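Iron-only hydrogenase system regulator (PDB 2NZC) is of uncharacterised function but probably acts as a regulator of the iron-only hydrogenase system, through an ACT-like fold. Local coordinates at residues 20-31 against 64-75. Numbering follows the deposited sequence.
Sequences AYRQVNELLHNF and ALSGKLGQISGV
With CG anti to the carbonyl carbon (chi1 -75°), the ring of Phe31 meets Leu65, whose own CG lies anti to the backbone N and carries CD1 over one face of the ring. This CH-pi contact puts Leu65 CD1 4.0 Å from the centroid of the Phe31 ring, 23° off its normal and displaced toward the rim. At the ring edge lie Ala64 CB, 3.9 Å from Phe31 CZ, and the aliphatic CD of Lys68, whose chain then leads its ammonium away from the apolar seam. Were the Phe31 ring cut back to the methyl of an alanine, Leu65 CD1 would probably lose its aromatic cover, leaving a gap beside Ala64 and the Lys68 methylenes. Helices sharing one sheet face can pair through interlocking aliphatic branches, and Leu27 illustrates this one turn back: its CD2 stands only 3.5 Å from Lys68 CB, a tight fit, and also touches Leu69 CD2 and Ile72 CD1. Val24 divides its branches, CG1 facing Leu69 while CG2 approaches Val75 CG2 at 3.5 Å. Farther along, Ala20 CB rests against Ser73 O at 3.7 Å, where the turn from Ile72 to Val75 leads into strand 75-81. Helix 20-30 and the helical part 64-69 run nearly antiparallel, at 169°, their axes 10.8 Å apart at closest approach, and the segments are joined mainly by apolar side chains. Beneath them, Val24, Leu28 and Leu65 reach strand 48-57, while Ala20, Leu69 and Val75 reach strand 6-15. Two helices side by side on a four-stranded antiparallel sheet, in the order beta-alpha-beta-beta-alpha-beta, are the ferredoxin-like arrangement of the ACT domain.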
loop_
_atom_site.group_PDB
_atom_site.type_symbol
_atom_site.label_atom_id
_atom_site.label_comp_id
_atom_site.label_asym_id
_atom_site.label_seq_id
_atom_site.Cartn_x
_atom_site.Cartn_y
_atom_site.Cartn_z
ATOM N N ALA D 20 -13.470 -17.188 5.548
ATOM C CA ALA D 20 -12.353 -17.053 4.613
ATOM C C ALA D 20 -11.381 -15.978 5.080
ATOM O O ALA D 20 -10.181 -16.201 5.131
ATOM C CB ALA D 20 -12.846 -16.758 3.214
ATOM N N TYR D 21 -11.901 -14.817 5.449
ATOM C CA TYR D 21 -11.026 -13.764 5.905
ATOM C C TYR D 21 -10.307 -14.123 7.213
ATOM O O TYR D 21 -9.128 -13.839 7.354
ATOM C CB TYR D 21 -11.741 -12.402 5.955
ATOM C CG TYR D 21 -10.756 -11.255 5.866
ATOM C CD1 TYR D 21 -9.409 -11.497 5.578
ATOM C CD2 TYR D 21 -11.162 -9.935 6.046
ATOM C CE1 TYR D 21 -8.481 -10.465 5.490
ATOM C CE2 TYR D 21 -10.231 -8.887 5.965
ATOM C CZ TYR D 21 -8.896 -9.174 5.694
ATOM O OH TYR D 21 -7.973 -8.166 5.596
ATOM N N ARG D 22 -11.011 -14.771 8.137
ATOM C CA ARG D 22 -10.442 -15.194 9.423
ATOM C C ARG D 22 -9.255 -16.141 9.225
ATOM O O ARG D 22 -8.186 -15.924 9.794
ATOM C CB ARG D 22 -11.519 -15.820 10.304
ATOM C CG ARG D 22 -11.028 -16.359 11.660
ATOM C CD ARG D 22 -12.170 -16.748 12.601
ATOM N NE ARG D 22 -13.021 -17.810 12.059
ATOM C CZ ARG D 22 -14.331 -17.696 11.829
ATOM N NH1 ARG D 22 -15.005 -18.721 11.325
ATOM N NH2 ARG D 22 -14.978 -16.566 12.106
ATOM N N GLN D 23 -9.433 -17.158 8.385
ATOM C CA GLN D 23 -8.382 -18.137 8.117
ATOM C C GLN D 23 -7.161 -17.538 7.426
ATOM O O GLN D 23 -6.047 -17.860 7.791
ATOM C CB GLN D 23 -8.912 -19.289 7.284
ATOM C CG GLN D 23 -9.880 -20.210 7.997
ATOM C CD GLN D 23 -10.698 -20.968 7.000
ATOM O OE1 GLN D 23 -11.197 -20.379 6.034
ATOM N NE2 GLN D 23 -10.838 -22.271 7.200
ATOM N N VAL D 24 -7.369 -16.684 6.425
ATOM C CA VAL D 24 -6.250 -15.983 5.784
ATOM C C VAL D 24 -5.480 -15.154 6.823
ATOM O O VAL D 24 -4.241 -15.216 6.875
ATOM C CB VAL D 24 -6.696 -15.086 4.576
ATOM C CG1 VAL D 24 -5.538 -14.238 4.041
ATOM C CG2 VAL D 24 -7.257 -15.942 3.462
ATOM N N ASN D 25 -6.205 -14.405 7.656
ATOM C CA ASN D 25 -5.577 -13.587 8.696
ATOM C C ASN D 25 -4.799 -14.391 9.726
ATOM O O ASN D 25 -3.729 -13.978 10.153
ATOM C CB ASN D 25 -6.603 -12.703 9.419
ATOM C CG ASN D 25 -7.019 -11.522 8.602
ATOM O OD1 ASN D 25 -6.224 -10.960 7.843
ATOM N ND2 ASN D 25 -8.287 -11.135 8.729
ATOM N N GLU D 26 -5.329 -15.538 10.128
ATOM C CA GLU D 26 -4.620 -16.370 11.087
ATOM C C GLU D 26 -3.303 -16.872 10.490
ATOM O O GLU D 26 -2.276 -16.889 11.164
ATOM C CB GLU D 26 -5.498 -17.518 11.560
ATOM C CG GLU D 26 -6.670 -17.040 12.426
ATOM C CD GLU D 26 -7.618 -18.153 12.820
ATOM O OE1 GLU D 26 -7.410 -19.306 12.368
ATOM O OE2 GLU D 26 -8.569 -17.872 13.592
ATOM N N LEU D 27 -3.359 -17.265 9.221
ATOM C CA LEU D 27 -2.202 -17.740 8.484
ATOM C C LEU D 27 -1.098 -16.704 8.329
ATOM O O LEU D 27 0.075 -16.983 8.616
ATOM C CB LEU D 27 -2.638 -18.228 7.100
ATOM C CG LEU D 27 -1.842 -19.382 6.499
ATOM C CD1 LEU D 27 -1.592 -20.471 7.533
ATOM C CD2 LEU D 27 -2.652 -19.914 5.325
ATOM N N LEU D 28 -1.468 -15.526 7.844
ATOM C CA LEU D 28 -0.539 -14.413 7.666
ATOM C C LEU D 28 0.046 -13.900 8.991
ATOM O O LEU D 28 1.192 -13.459 9.023
ATOM C CB LEU D 28 -1.222 -13.270 6.913
ATOM C CG LEU D 28 -1.754 -13.646 5.520
ATOM C CD1 LEU D 28 -2.242 -12.406 4.792
ATOM C CD2 LEU D 28 -0.728 -14.439 4.686
ATOM N N HIS D 29 -0.736 -13.941 10.069
ATOM C CA HIS D 29 -0.194 -13.709 11.414
ATOM C C HIS D 29 0.918 -14.726 11.714
ATOM O O HIS D 29 1.993 -14.355 12.177
ATOM C CB HIS D 29 -1.317 -13.800 12.454
ATOM C CG HIS D 29 -0.842 -13.842 13.879
ATOM N ND1 HIS D 29 -0.788 -15.010 14.613
ATOM C CD2 HIS D 29 -0.420 -12.859 14.707
ATOM C CE1 HIS D 29 -0.351 -14.744 15.833
ATOM N NE2 HIS D 29 -0.118 -13.445 15.914
ATOM N N ASN D 30 0.658 -16.011 11.450
ATOM C CA ASN D 30 1.650 -17.043 11.706
ATOM C C ASN D 30 2.957 -16.802 10.968
ATOM O O ASN D 30 4.031 -17.085 11.491
ATOM C CB ASN D 30 1.116 -18.443 11.361
ATOM C CG ASN D 30 0.010 -18.915 12.299
ATOM O OD1 ASN D 30 -0.333 -18.260 13.297
ATOM N ND2 ASN D 30 -0.556 -20.073 11.976
ATOM N N PHE D 31 2.855 -16.290 9.752
ATOM C CA PHE D 31 3.996 -16.080 8.876
ATOM C C PHE D 31 4.468 -14.633 8.840
ATOM O O PHE D 31 5.137 -14.236 7.885
ATOM C CB PHE D 31 3.634 -16.496 7.437
ATOM C CG PHE D 31 3.589 -17.963 7.230
ATOM C CD1 PHE D 31 2.450 -18.701 7.548
ATOM C CD2 PHE D 31 4.694 -18.626 6.728
ATOM C CE1 PHE D 31 2.411 -20.070 7.353
ATOM C CE2 PHE D 31 4.666 -20.002 6.540
ATOM C CZ PHE D 31 3.522 -20.725 6.843
ATOM N N ALA D 64 5.281 -23.463 2.249
ATOM C CA ALA D 64 4.357 -23.721 3.352
ATOM C C ALA D 64 3.169 -22.769 3.286
ATOM O O ALA D 64 2.021 -23.204 3.418
ATOM C CB ALA D 64 5.075 -23.606 4.721
ATOM N N LEU D 65 3.456 -21.489 3.054
ATOM C CA LEU D 65 2.448 -20.445 3.033
ATOM C C LEU D 65 1.474 -20.622 1.854
ATOM O O LEU D 65 0.256 -20.602 2.022
ATOM C CB LEU D 65 3.121 -19.057 2.977
ATOM C CG LEU D 65 2.202 -17.830 2.959
ATOM C CD1 LEU D 65 1.193 -17.847 4.147
ATOM C CD2 LEU D 65 3.006 -16.519 2.933
ATOM N N SER D 66 2.033 -20.782 0.665
ATOM C CA SER D 66 1.279 -21.050 -0.560
ATOM C C SER D 66 0.377 -22.297 -0.502
ATOM O O SER D 66 -0.789 -22.248 -0.923
ATOM C CB SER D 66 2.263 -21.151 -1.725
ATOM O OG SER D 66 2.916 -19.884 -1.881
ATOM N N GLY D 67 0.918 -23.399 0.017
ATOM C CA GLY D 67 0.156 -24.645 0.184
ATOM C C GLY D 67 -1.041 -24.407 1.079
ATOM O O GLY D 67 -2.143 -24.858 0.786
ATOM N N LYS D 68 -0.822 -23.663 2.162
ATOM C CA LYS D 68 -1.856 -23.436 3.168
ATOM C C LYS D 68 -2.950 -22.484 2.700
ATOM O O LYS D 68 -4.139 -22.783 2.864
ATOM C CB LYS D 68 -1.232 -22.974 4.492
ATOM C CG LYS D 68 -0.417 -24.071 5.179
ATOM C CD LYS D 68 0.333 -23.529 6.385
ATOM C CE LYS D 68 1.268 -24.574 6.975
ATOM N NZ LYS D 68 0.511 -25.771 7.454
ATOM N N LEU D 69 -2.558 -21.357 2.108
ATOM C CA LEU D 69 -3.521 -20.429 1.521
ATOM C C LEU D 69 -4.436 -21.130 0.517
ATOM O O LEU D 69 -5.658 -20.945 0.552
ATOM C CB LEU D 69 -2.823 -19.215 0.875
ATOM C CG LEU D 69 -2.300 -18.148 1.825
ATOM C CD1 LEU D 69 -1.314 -17.197 1.137
ATOM C CD2 LEU D 69 -3.425 -17.384 2.520
ATOM N N GLY D 70 -3.839 -21.976 -0.323
ATOM C CA GLY D 70 -4.570 -22.715 -1.351
ATOM C C GLY D 70 -5.521 -23.776 -0.821
ATOM O O GLY D 70 -6.357 -24.302 -1.564
ATOM N N GLN D 71 -5.384 -24.104 0.461
ATOM C CA GLN D 71 -6.282 -25.043 1.123
ATOM C C GLN D 71 -7.452 -24.301 1.789
ATOM O O GLN D 71 -8.291 -24.924 2.418
ATOM C CB GLN D 71 -5.521 -25.903 2.147
ATOM C CG GLN D 71 -4.492 -26.870 1.534
ATOM C CD GLN D 71 -4.022 -27.976 2.489
ATOM O OE1 GLN D 71 -2.911 -28.507 2.350
ATOM N NE2 GLN D 71 -4.878 -28.351 3.443
ATOM N N ILE D 72 -7.502 -22.972 1.662
ATOM C CA ILE D 72 -8.616 -22.196 2.227
ATOM C C ILE D 72 -9.703 -21.924 1.189
ATOM O O ILE D 72 -9.430 -21.325 0.146
ATOM C CB ILE D 72 -8.164 -20.857 2.849
ATOM C CG1 ILE D 72 -7.157 -21.102 3.980
ATOM C CG2 ILE D 72 -9.373 -20.079 3.381
ATOM C CD1 ILE D 72 -6.482 -19.845 4.493
ATOM N N SER D 73 -10.927 -22.352 1.500
ATOM C CA SER D 73 -12.097 -22.150 0.643
ATOM C C SER D 73 -12.364 -20.684 0.333
ATOM O O SER D 73 -12.414 -19.842 1.235
ATOM C CB SER D 73 -13.346 -22.792 1.273
ATOM O OG SER D 73 -14.479 -22.689 0.424
ATOM N N GLY D 74 -12.517 -20.385 -0.952
ATOM C CA GLY D 74 -12.779 -19.015 -1.411
ATOM C C GLY D 74 -11.546 -18.140 -1.503
ATOM O O GLY D 74 -11.648 -16.907 -1.443
ATOM N N VAL D 75 -10.373 -18.759 -1.640
ATOM C CA VAL D 75 -9.125 -18.006 -1.729
ATOM C C VAL D 75 -8.359 -18.443 -2.960
ATOM O O VAL D 75 -8.128 -19.635 -3.160
ATOM C CB VAL D 75 -8.227 -18.202 -0.459
ATOM C CG1 VAL D 75 -6.843 -17.601 -0.670
ATOM C CG2 VAL D 75 -8.883 -17.589 0.772
#